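CRISPR-associated endoribonuclease Cse3 (Thermus thermophilus, PDB 2Y8Y) cleaves CRISPR transcripts within their repeats as an endoribonuclease of the Cas6/Cse3/CasE family and retains the processed crRNA. Local coordinates at residues L23-Y27 against L158-R162; R47-R51 against K204-L210; L103-P107 against Q174-V178. All coordinates share one frame; numbering follows the deposited sequence.

Interaction 1: residues L23-Y27 against L158-R162. With nucleotides of chain B.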
loop_
_atom_site.group_PDB
_atom_site.type_symbol
_atom_site.label_atom_id
_atom_site.label_comp_id
_atom_site.label_asym_id
_atom_site.label_seq_id
_atom_site.Cartn_x
_atom_site.Cartn_y
_atom_site.Cartn_z
ATOM N N LEU A 23 -1.667 7.182 -14.539
ATOM C CA LEU A 23 -2.631 7.608 -13.529
ATOM C C LEU A 23 -4.007 7.005 -13.786
ATOM O O LEU A 23 -4.770 6.754 -12.846
ATOM C CB LEU A 23 -2.710 9.133 -13.472
ATOM C CG LEU A 23 -1.528 9.822 -12.783
ATOM C CD1 LEU A 23 -1.564 11.312 -13.050
ATOM C CD2 LEU A 23 -1.540 9.543 -11.293
ATOM N N ALA A 24 -4.313 6.759 -15.058
ATOM C CA ALA A 24 -5.623 6.258 -15.458
ATOM C C ALA A 24 -5.724 4.736 -15.413
ATOM O O ALA A 24 -6.824 4.185 -15.435
ATOM C CB ALA A 24 -5.991 6.770 -16.847
ATOM N N ASN A 25 -4.581 4.057 -15.352
ATOM C CA ASN A 25 -4.575 2.599 -15.345
ATOM C C ASN A 25 -3.487 2.051 -14.439
ATOM O O ASN A 25 -2.303 2.116 -14.783
ATOM C CB ASN A 25 -4.380 2.059 -16.758
ATOM C CG ASN A 25 -4.516 0.546 -16.834
ATOM O OD1 ASN A 25 -4.773 -0.127 -15.830
ATOM N ND2 ASN A 25 -4.360 0.007 -18.035
ATOM N N PRO A 26 -3.887 1.503 -13.281
ATOM C CA PRO A 26 -2.901 0.995 -12.318
ATOM C C PRO A 26 -1.988 -0.076 -12.910
ATOM O O PRO A 26 -0.851 -0.237 -12.464
ATOM C CB PRO A 26 -3.761 0.375 -11.212
ATOM C CG PRO A 26 -5.085 1.038 -11.333
ATOM C CD PRO A 26 -5.270 1.374 -12.787
ATOM N N TYR A 27 -2.483 -0.822 -13.888
ATOM C CA TYR A 27 -1.633 -1.793 -14.563
ATOM C C TYR A 27 -0.425 -1.119 -15.226
ATOM O O TYR A 27 0.697 -1.618 -15.149
ATOM C CB TYR A 27 -2.435 -2.585 -15.594
ATOM C CG TYR A 27 -1.576 -3.516 -16.410
ATOM C CD1 TYR A 27 -1.279 -4.792 -15.956
ATOM C CD2 TYR A 27 -1.059 -3.117 -17.635
ATOM C CE1 TYR A 27 -0.489 -5.647 -16.699
ATOM C CE2 TYR A 27 -0.269 -3.963 -18.384
ATOM C CZ TYR A 27 0.014 -5.226 -17.913
ATOM O OH TYR A 27 0.801 -6.074 -18.657
ATOM N N LEU A 158 -11.110 0.544 -8.624
ATOM C CA LEU A 158 -10.070 0.810 -9.602
ATOM C C LEU A 158 -10.510 0.160 -10.897
ATOM O O LEU A 158 -10.969 -0.979 -10.891
ATOM C CB LEU A 158 -8.740 0.193 -9.169
ATOM C CG LEU A 158 -8.200 0.573 -7.789
ATOM C CD1 LEU A 158 -6.847 -0.071 -7.583
ATOM C CD2 LEU A 158 -8.107 2.073 -7.654
ATOM N N GLU A 159 -10.375 0.880 -12.003
ATOM C CA GLU A 159 -10.669 0.315 -13.311
ATOM C C GLU A 159 -9.367 -0.186 -13.912
ATOM O O GLU A 159 -8.504 0.605 -14.292
ATOM C CB GLU A 159 -11.306 1.365 -14.217
ATOM C CG GLU A 159 -12.461 2.121 -13.569
ATOM C CD GLU A 159 -13.638 1.223 -13.235
ATOM O OE1 GLU A 159 -13.830 0.210 -13.939
ATOM O OE2 GLU A 159 -14.371 1.531 -12.269
ATOM N N VAL A 160 -9.224 -1.500 -13.992
ATOM C CA VAL A 160 -7.966 -2.089 -14.422
ATOM C C VAL A 160 -8.110 -2.834 -15.742
ATOM O O VAL A 160 -9.009 -3.656 -15.912
ATOM C CB VAL A 160 -7.413 -3.050 -13.360
ATOM C CG1 VAL A 160 -6.016 -3.520 -13.756
ATOM C CG2 VAL A 160 -7.388 -2.376 -11.997
ATOM N N ARG A 161 -7.215 -2.538 -16.677
ATOM C CA ARG A 161 -7.199 -3.225 -17.961
ATOM C C ARG A 161 -5.844 -3.890 -18.188
ATOM O O ARG A 161 -4.817 -3.214 -18.278
ATOM C CB ARG A 161 -7.553 -2.251 -19.090
ATOM C CG ARG A 161 -8.961 -1.679 -18.955
ATOM C CD ARG A 161 -9.120 -0.334 -19.650
ATOM N NE ARG A 161 -9.734 -0.453 -20.969
ATOM C CZ ARG A 161 -9.085 -0.278 -22.116
ATOM N NH1 ARG A 161 -7.795 0.028 -22.108
ATOM N NH2 ARG A 161 -9.727 -0.404 -23.269
ATOM N N ARG A 162 -5.863 -5.220 -18.256
ATOM C CA ARG A 162 -4.666 -6.049 -18.406
ATOM C C ARG A 162 -4.005 -6.339 -17.061
ATOM O O ARG A 162 -4.687 -6.573 -16.062
ATOM C CB ARG A 162 -3.658 -5.421 -19.376
ATOM C CG ARG A 162 -4.162 -5.291 -20.801
ATOM C CD ARG A 162 -4.674 -6.622 -21.326
ATOM N NE ARG A 162 -4.913 -6.585 -22.765
ATOM C CZ ARG A 162 -4.017 -6.945 -23.678
ATOM N NH1 ARG A 162 -2.821 -7.375 -23.297
ATOM N NH2 ARG A 162 -4.314 -6.878 -24.968
ATOM P P A B 18 1.193 -7.906 -13.992
ATOM O OP1 A B 18 0.190 -7.059 -13.323
ATOM O OP2 A B 18 0.779 -8.711 -15.170
ATOM O "O5'" A B 18 2.469 -7.026 -14.354
ATOM C "C5'" A B 18 3.525 -7.542 -15.152
ATOM C "C4'" A B 18 4.357 -6.426 -15.731
ATOM O "O4'" A B 18 5.104 -5.763 -14.675
ATOM C "C3'" A B 18 5.431 -6.832 -16.724
ATOM O "O3'" A B 18 4.925 -7.099 -18.019
ATOM C "C2'" A B 18 6.379 -5.642 -16.670
ATOM O "O2'" A B 18 5.849 -4.539 -17.393
ATOM C "C1'" A B 18 6.345 -5.309 -15.181
ATOM N N9 A B 18 7.429 -5.994 -14.454
ATOM C C8 A B 18 7.358 -7.076 -13.610
ATOM N N7 A B 18 8.525 -7.446 -13.134
ATOM C C5 A B 18 9.423 -6.558 -13.717
ATOM C C6 A B 18 10.821 -6.404 -13.629
ATOM N N6 A B 18 11.612 -7.185 -12.889
ATOM N N1 A B 18 11.389 -5.404 -14.338
ATOM C C2 A B 18 10.614 -4.614 -15.089
ATOM N N3 A B 18 9.293 -4.661 -15.248
ATOM C C4 A B 18 8.757 -5.660 -14.532
HETATM O O HOH W 1 -7.680 1.435 -16.881
#
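Tyr27 lays one face of its ring against Arg162, whose CB stands 3.8 Å from the ring centroid and almost on the ring normal, a CH-pi contact. The carbonyl carbon of Arg162 shares that face near CD1, while the guanidinium leads away and is poorly ordered, so the backbone end of the arginine makes the contact. At the ring edge, in its plane, OP2 of A18 of chain B comes within 3.7 Å of Tyr27 CE1. Tyr27 is inferred to stabilise the transition state, and its place beside a phosphate of the bound RNA is consistent with that role. CG lies anti to the backbone N (chi1 175°), which carries the ring out over the 158-162 chain.

Asn25 serves both segments. Its ND2 donates a nearly straight bond (174°) to Arg161 O, 3.3 Å away, meeting a lone pair in the carbonyl plane, with the acceptor also in the amide plane. The other end of the amide, OD1, takes the N-H of Tyr27 at 3.1 Å from above its carbonyl plane. Asn25 is thereby the N-cap of the helix that carries Tyr27, and one amide both starts this helix and ties it to the residues that follow strand 150-160. Pro26 packs its CG 4.2 Å from Val160 CG2. A water molecule sits between the backbones, giving one proton to Ala24 O and the other to Glu159 O.

The contact thus sets the junction of helices 17-24 and 26-34 against the end of strand 150-160, which pairs with strand 173-186; Leu206 packs on both Pro26 and Val160.

Interaction 2: residues R47-R51 against K204-L210. With nucleotides of chain B.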
loop_
_atom_site.group_PDB
_atom_site.type_symbol
_atom_site.label_atom_id
_atom_site.label_comp_id
_atom_site.label_asym_id
_atom_site.label_seq_id
_atom_site.Cartn_x
_atom_site.Cartn_y
_atom_site.Cartn_z
ATOM N N ARG A 47 9.554 -6.222 -2.881
ATOM C CA ARG A 47 8.102 -6.139 -2.791
ATOM C C ARG A 47 7.753 -4.681 -3.035
ATOM O O ARG A 47 7.690 -3.877 -2.107
ATOM C CB ARG A 47 7.611 -6.602 -1.415
ATOM C CG ARG A 47 6.103 -6.358 -1.141
ATOM C CD ARG A 47 5.173 -7.165 -2.069
ATOM N NE ARG A 47 4.834 -6.451 -3.294
ATOM C CZ ARG A 47 4.114 -6.970 -4.278
ATOM N NH1 ARG A 47 3.670 -8.215 -4.155
ATOM N NH2 ARG A 47 3.839 -6.261 -5.363
ATOM N N LEU A 48 7.534 -4.343 -4.299
ATOM C CA LEU A 48 7.157 -2.997 -4.666
ATOM C C LEU A 48 5.720 -2.743 -4.192
ATOM O O LEU A 48 4.829 -3.555 -4.477
ATOM C CB LEU A 48 7.233 -2.885 -6.183
ATOM C CG LEU A 48 6.636 -1.640 -6.811
ATOM C CD1 LEU A 48 7.462 -0.461 -6.374
ATOM C CD2 LEU A 48 6.624 -1.808 -8.318
ATOM N N LEU A 49 5.508 -1.642 -3.466
ATOM C CA LEU A 49 4.165 -1.202 -3.067
ATOM C C LEU A 49 4.025 0.280 -3.374
ATOM O O LEU A 49 5.006 1.024 -3.348
ATOM C CB LEU A 49 3.944 -1.430 -1.574
ATOM C CG LEU A 49 4.034 -2.866 -1.077
ATOM C CD1 LEU A 49 4.043 -2.915 0.447
ATOM C CD2 LEU A 49 2.873 -3.679 -1.634
ATOM N N TRP A 50 2.812 0.730 -3.655
ATOM C CA TRP A 50 2.590 2.145 -3.865
ATOM C C TRP A 50 1.172 2.540 -3.506
ATOM O O TRP A 50 0.302 1.690 -3.350
ATOM C CB TRP A 50 2.935 2.562 -5.301
ATOM C CG TRP A 50 1.845 2.417 -6.319
ATOM C CD1 TRP A 50 0.893 3.348 -6.642
ATOM C CD2 TRP A 50 1.640 1.318 -7.205
ATOM N NE1 TRP A 50 0.092 2.879 -7.644
ATOM C CE2 TRP A 50 0.533 1.635 -8.011
ATOM C CE3 TRP A 50 2.271 0.087 -7.381
ATOM C CZ2 TRP A 50 0.040 0.765 -8.987
ATOM C CZ3 TRP A 50 1.783 -0.773 -8.353
ATOM C CH2 TRP A 50 0.682 -0.427 -9.142
ATOM N N ARG A 51 0.969 3.836 -3.315
ATOM C CA ARG A 51 -0.372 4.391 -3.159
ATOM C C ARG A 51 -0.464 5.692 -3.929
ATOM O O ARG A 51 0.420 6.555 -3.814
ATOM C CB ARG A 51 -0.691 4.641 -1.684
ATOM C CG ARG A 51 -2.090 5.239 -1.456
ATOM C CD ARG A 51 -2.487 5.338 0.021
ATOM N NE ARG A 51 -1.554 6.161 0.800
ATOM C CZ ARG A 51 -0.682 5.700 1.699
ATOM N NH1 ARG A 51 -0.579 4.404 1.982
ATOM N NH2 ARG A 51 0.113 6.558 2.332
ATOM N N LYS A 204 -1.636 -5.705 -4.720
ATOM C CA LYS A 204 -0.350 -5.034 -4.502
ATOM C C LYS A 204 0.260 -4.507 -5.801
ATOM O O LYS A 204 1.009 -3.516 -5.790
ATOM C CB LYS A 204 0.631 -5.958 -3.768
ATOM C CG LYS A 204 0.217 -6.225 -2.344
ATOM C CD LYS A 204 1.217 -7.151 -1.667
ATOM C CE LYS A 204 0.768 -7.592 -0.288
ATOM N NZ LYS A 204 -0.260 -8.685 -0.316
ATOM N N ALA A 205 -0.053 -5.148 -6.919
ATOM C CA ALA A 205 0.440 -4.681 -8.214
ATOM C C ALA A 205 -0.509 -3.664 -8.854
ATOM O O ALA A 205 -0.432 -3.403 -10.068
ATOM C CB ALA A 205 0.664 -5.865 -9.153
ATOM N N LEU A 206 -1.412 -3.106 -8.045
ATOM C CA LEU A 206 -2.367 -2.115 -8.528
ATOM C C LEU A 206 -2.433 -0.897 -7.624
ATOM O O LEU A 206 -3.334 -0.077 -7.762
ATOM C CB LEU A 206 -3.770 -2.727 -8.603
ATOM C CG LEU A 206 -3.952 -3.915 -9.539
ATOM C CD1 LEU A 206 -5.339 -4.504 -9.336
ATOM C CD2 LEU A 206 -3.734 -3.503 -10.990
ATOM N N GLY A 207 -1.502 -0.783 -6.682
ATOM C CA GLY A 207 -1.495 0.359 -5.789
ATOM C C GLY A 207 -2.378 0.180 -4.563
ATOM O O GLY A 207 -2.817 1.155 -3.947
ATOM N N LEU A 208 -2.606 -1.074 -4.190
ATOM C CA LEU A 208 -3.277 -1.384 -2.936
ATOM C C LEU A 208 -2.291 -2.116 -2.033
ATOM O O LEU A 208 -1.270 -2.633 -2.502
ATOM C CB LEU A 208 -4.535 -2.236 -3.188
ATOM C CG LEU A 208 -5.534 -1.570 -4.134
ATOM C CD1 LEU A 208 -6.695 -2.537 -4.376
ATOM C CD2 LEU A 208 -6.031 -0.260 -3.533
ATOM N N GLY A 209 -2.591 -2.135 -0.747
ATOM C CA GLY A 209 -1.846 -2.944 0.193
ATOM C C GLY A 209 -0.715 -2.250 0.925
ATOM O O GLY A 209 -0.121 -2.849 1.819
ATOM N N LEU A 210 -0.413 -0.996 0.585
ATOM C CA LEU A 210 0.658 -0.300 1.303
ATOM C C LEU A 210 0.167 0.190 2.664
ATOM O O LEU A 210 -0.624 1.145 2.747
ATOM C CB LEU A 210 1.205 0.872 0.482
ATOM C CG LEU A 210 2.287 1.731 1.166
ATOM C CD1 LEU A 210 3.462 0.889 1.637
ATOM C CD2 LEU A 210 2.745 2.829 0.196
ATOM P P G B 16 2.265 -11.007 -2.255
ATOM O OP1 G B 16 3.365 -10.036 -2.047
ATOM O OP2 G B 16 0.865 -10.586 -1.956
ATOM O "O5'" G B 16 2.317 -11.592 -3.727
ATOM C "C5'" G B 16 3.531 -12.059 -4.287
ATOM C "C4'" G B 16 3.319 -12.598 -5.680
ATOM O "O4'" G B 16 2.340 -13.668 -5.658
ATOM C "C3'" G B 16 2.754 -11.623 -6.703
ATOM O "O3'" G B 16 3.726 -10.726 -7.197
ATOM C "C2'" G B 16 2.203 -12.569 -7.759
ATOM O "O2'" G B 16 3.258 -13.124 -8.530
ATOM C "C1'" G B 16 1.617 -13.669 -6.881
ATOM N N9 G B 16 0.194 -13.414 -6.597
ATOM C C8 G B 16 -0.375 -12.909 -5.450
ATOM N N7 G B 16 -1.672 -12.790 -5.561
ATOM C C5 G B 16 -1.964 -13.220 -6.853
ATOM C C6 G B 16 -3.204 -13.313 -7.534
ATOM O O6 G B 16 -4.341 -13.026 -7.127
ATOM N N1 G B 16 -3.044 -13.803 -8.821
ATOM C C2 G B 16 -1.845 -14.172 -9.381
ATOM N N2 G B 16 -1.891 -14.631 -10.646
ATOM N N3 G B 16 -0.680 -14.087 -8.754
ATOM C C4 G B 16 -0.817 -13.611 -7.501
ATOM P P DG B 17 3.317 -9.261 -7.723
ATOM O OP1 DG B 17 4.558 -8.579 -8.129
ATOM O OP2 DG B 17 2.451 -8.623 -6.712
ATOM O "O5'" DG B 17 2.386 -9.539 -8.996
ATOM C "C5'" DG B 17 2.855 -10.181 -10.165
ATOM C "C4'" DG B 17 1.733 -10.524 -11.121
ATOM O "O4'" DG B 17 0.699 -11.306 -10.469
ATOM C "C3'" DG B 17 0.975 -9.411 -11.839
ATOM O "O3'" DG B 17 1.772 -8.937 -12.902
ATOM C "C2'" DG B 17 -0.263 -10.166 -12.327
ATOM C "C1'" DG B 17 -0.507 -11.158 -11.188
ATOM N N9 DG B 17 -1.641 -10.836 -10.303
ATOM C C8 DG B 17 -1.613 -10.397 -9.003
ATOM N N7 DG B 17 -2.816 -10.233 -8.501
ATOM C C5 DG B 17 -3.677 -10.582 -9.542
ATOM C C6 DG B 17 -5.095 -10.596 -9.612
ATOM O O6 DG B 17 -5.916 -10.304 -8.743
ATOM N N1 DG B 17 -5.552 -11.026 -10.856
ATOM C C2 DG B 17 -4.742 -11.387 -11.905
ATOM N N2 DG B 17 -5.370 -11.770 -13.034
ATOM N N3 DG B 17 -3.419 -11.379 -11.855
ATOM C C4 DG B 17 -2.961 -10.962 -10.653
HETATM O O HOH W 2 3.586 -3.512 -6.967
HETATM O O HOH W 3 -1.485 0.997 -1.491
HETATM O O HOH W 4 0.872 -1.430 -4.085
HETATM O O HOH W 5 -2.133 2.136 0.878
#
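Arg47 and Lys204 cross at about a right angle beside the RNA backbone. From CB the arginine chain runs to CG, then bends at chi2 and chi3, bringing CD to 3.4 Å from OP1 of G16 of chain B. NE turns back to Leu48 O, which also receives NH2, a side-on grip of one carbonyl that fixes the guanidinium's rotation. Lys204 CB lies over one guanidinium face, 3.6 Å from NH2. At the edge, NH1 bridges two successive phosphates, donating to G16 OP1 at 2.8 Å and to DG17 OP2 of chain B at 2.9 Å; NH2 gives DG17 OP2 a second bond. Lys204 NZ reaches G16 OP2 and bonds to Gly201 O, so the two basic side chains hold the 16-17 phosphates.

Deeper in, the Trp50 indole lies flat on the backbone of Gly207, whose CA is 3.5 Å from the five-membered ring centroid, a CH-pi contact. With chi1 at 87° the tryptophan CG sits between its own N and carbonyl carbon, turning the ring back over the loop although CB points away. Ala205 O meets the ring edge, 3.3 Å from CH2. Waters bridge the two backbones: one donates to both Leu48 O and Lys204 O, another donates to Trp50 O and accepts from Leu210 N.

Residues 204-210 belong to the glycine-rich loop near the C terminus characteristic of Cas6-type RAMP proteins, consistent with their place beside the RNA; they press against outer strand 49-52, with helix 26-34 touching Trp50 and strand 98-110 meeting Leu208.

Interaction 3: residues L103-P107 against Q174-V178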
loop_
_atom_site.group_PDB
_atom_site.type_symbol
_atom_site.label_atom_id
_atom_site.label_comp_id
_atom_site.label_asym_id
_atom_site.label_seq_id
_atom_site.Cartn_x
_atom_site.Cartn_y
_atom_site.Cartn_z
ATOM N N LEU A 103 -4.105 2.951 4.918
ATOM C CA LEU A 103 -4.009 1.752 4.099
ATOM C C LEU A 103 -5.125 1.741 3.085
ATOM O O LEU A 103 -6.304 1.709 3.457
ATOM C CB LEU A 103 -4.114 0.477 4.944
ATOM C CG LEU A 103 -4.299 -0.836 4.164
ATOM C CD1 LEU A 103 -3.073 -1.108 3.260
ATOM C CD2 LEU A 103 -4.564 -2.016 5.125
ATOM N N ARG A 104 -4.756 1.743 1.808
ATOM C CA ARG A 104 -5.726 1.555 0.743
ATOM C C ARG A 104 -5.671 0.087 0.351
ATOM O O ARG A 104 -4.633 -0.390 -0.104
ATOM C CB ARG A 104 -5.372 2.425 -0.464
ATOM C CG ARG A 104 -6.569 2.655 -1.379
ATOM C CD ARG A 104 -6.190 3.417 -2.646
ATOM N NE ARG A 104 -7.384 3.892 -3.332
ATOM C CZ ARG A 104 -7.381 4.465 -4.526
ATOM N NH1 ARG A 104 -6.239 4.616 -5.188
ATOM N NH2 ARG A 104 -8.527 4.873 -5.062
ATOM N N ALA A 105 -6.778 -0.630 0.542
ATOM C CA ALA A 105 -6.772 -2.090 0.456
ATOM C C ALA A 105 -7.941 -2.623 -0.339
ATOM O O ALA A 105 -8.852 -1.886 -0.688
ATOM C CB ALA A 105 -6.825 -2.688 1.839
ATOM N N ASN A 106 -7.879 -3.926 -0.608
ATOM C CA ASN A 106 -8.960 -4.669 -1.256
ATOM C C ASN A 106 -9.427 -5.759 -0.303
ATOM O O ASN A 106 -9.006 -6.907 -0.426
ATOM C CB ASN A 106 -8.435 -5.265 -2.572
ATOM C CG ASN A 106 -9.439 -6.153 -3.290
ATOM O OD1 ASN A 106 -9.100 -7.269 -3.689
ATOM N ND2 ASN A 106 -10.660 -5.655 -3.493
ATOM N N PRO A 107 -10.274 -5.402 0.679
ATOM C CA PRO A 107 -10.728 -6.420 1.633
ATOM C C PRO A 107 -11.439 -7.539 0.891
ATOM O O PRO A 107 -12.329 -7.278 0.076
ATOM C CB PRO A 107 -11.691 -5.649 2.553
ATOM C CG PRO A 107 -11.250 -4.183 2.428
ATOM C CD PRO A 107 -10.833 -4.068 0.980
ATOM N N GLN A 174 -12.844 -4.575 -12.383
ATOM C CA GLN A 174 -13.038 -3.586 -11.336
ATOM C C GLN A 174 -12.587 -4.149 -10.001
ATOM O O GLN A 174 -13.010 -5.224 -9.594
ATOM C CB GLN A 174 -14.498 -3.157 -11.268
ATOM C CG GLN A 174 -14.940 -2.372 -12.484
ATOM C CD GLN A 174 -16.418 -2.512 -12.757
ATOM O OE1 GLN A 174 -17.023 -3.541 -12.451
ATOM N NE2 GLN A 174 -17.009 -1.478 -13.335
ATOM N N VAL A 175 -11.710 -3.413 -9.333
ATOM C CA VAL A 175 -11.136 -3.854 -8.070
ATOM C C VAL A 175 -11.557 -2.884 -6.986
ATOM O O VAL A 175 -11.270 -1.695 -7.070
ATOM C CB VAL A 175 -9.602 -3.907 -8.154
ATOM C CG1 VAL A 175 -9.008 -4.343 -6.822
ATOM C CG2 VAL A 175 -9.175 -4.831 -9.284
ATOM N N GLN A 176 -12.259 -3.386 -5.978
ATOM C CA GLN A 176 -12.717 -2.522 -4.898
ATOM C C GLN A 176 -11.548 -2.004 -4.067
ATOM O O GLN A 176 -10.700 -2.772 -3.602
ATOM C CB GLN A 176 -13.754 -3.244 -4.026
ATOM C CG GLN A 176 -14.346 -2.312 -3.002
ATOM C CD GLN A 176 -15.590 -2.832 -2.351
ATOM O OE1 GLN A 176 -15.964 -3.996 -2.507
ATOM N NE2 GLN A 176 -16.256 -1.958 -1.624
ATOM N N ALA A 177 -11.511 -0.688 -3.883
ATOM C CA ALA A 177 -10.419 -0.043 -3.171
ATOM C C ALA A 177 -10.992 0.730 -1.995
ATOM O O ALA A 177 -11.757 1.682 -2.175
ATOM C CB ALA A 177 -9.667 0.887 -4.111
ATOM N N VAL A 178 -10.614 0.309 -0.794
ATOM C CA VAL A 178 -11.130 0.877 0.433
ATOM C C VAL A 178 -9.976 1.574 1.139
ATOM O O VAL A 178 -8.958 0.933 1.457
ATOM C CB VAL A 178 -11.700 -0.234 1.333
ATOM C CG1 VAL A 178 -12.251 0.348 2.623
ATOM C CG2 VAL A 178 -12.783 -0.989 0.605
HETATM O O HOH W 6 -9.890 3.899 -2.053
HETATM O O HOH W 7 -12.607 -6.247 -5.934
#
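Asn106 points its amide across the axis of Val175, the two side chains meeting at about a right angle with ND2 3.9 Å from CG1. The same ND2 donates to Gln176 O at 2.9 Å, reaching a lone pair in the carbonyl plane while the acceptor is tilted 25° from the plane of the amide. Having CG anti to the backbone N (chi1 176°) brings the amide across to the neighbouring strand, where a side-chain bond follows on from the main-chain pairing; a water accepting from both ND2 and Gln176 N adds a second link.

Before this point the pairing is regular. Ala105 and Val178 form an antiparallel hydrogen-bonded pair with reciprocal N-H to O bonds of 2.8 Å. On the face bearing these two residues, the Pro107 ring meets the valine obliquely, CD 3.7 Å from Val178 CG2, with CG close behind. Arg104 belongs to the other face: its extended chain passes Ala177, NE standing 3.9 Å from the methyl CB. That NE donates to a water lying in the guanidinium plane, which in turn makes a weak bond to Ala177 O. Beyond it, NH2 has a weak hydrogen bond to Gln154, so the arginine spans strand 173-186 to reach the next strand.

The segment axes run 160° apart, as neighbours in the larger antiparallel sheet of this ferredoxin-like protein. Helix 123-136 lies over the Ala105, Pro107 and Val178 side through Trp129 and Lys126, strand 150-160 pairs with the far edge of 173-186, and the Leu208 loop packs on Arg104 and Asn106.

From the N terminus, residues 23-27 open interaction 1, which closes 131 residues later at 158-162, joining the start of helix 26-34 to the end of strand 150-160. Interaction 2 begins within that span at 47-51 and ends beyond it at 204-210, so the two cross, bringing the smaller sheet against the loop before the last strand. Interaction 3 (103-107 with 174-178) lies wholly between the two segments of interaction 2 and also crosses interaction 1. Interactions 1 and 2 also meet where Pro26 O lies against Trp50 CH2 and Leu158 against Leu206. Neighbouring strands 150-160 and 173-186 connect interactions 1 and 3, while Gly209 N probably bonds to Arg104 O between interactions 2 and 3.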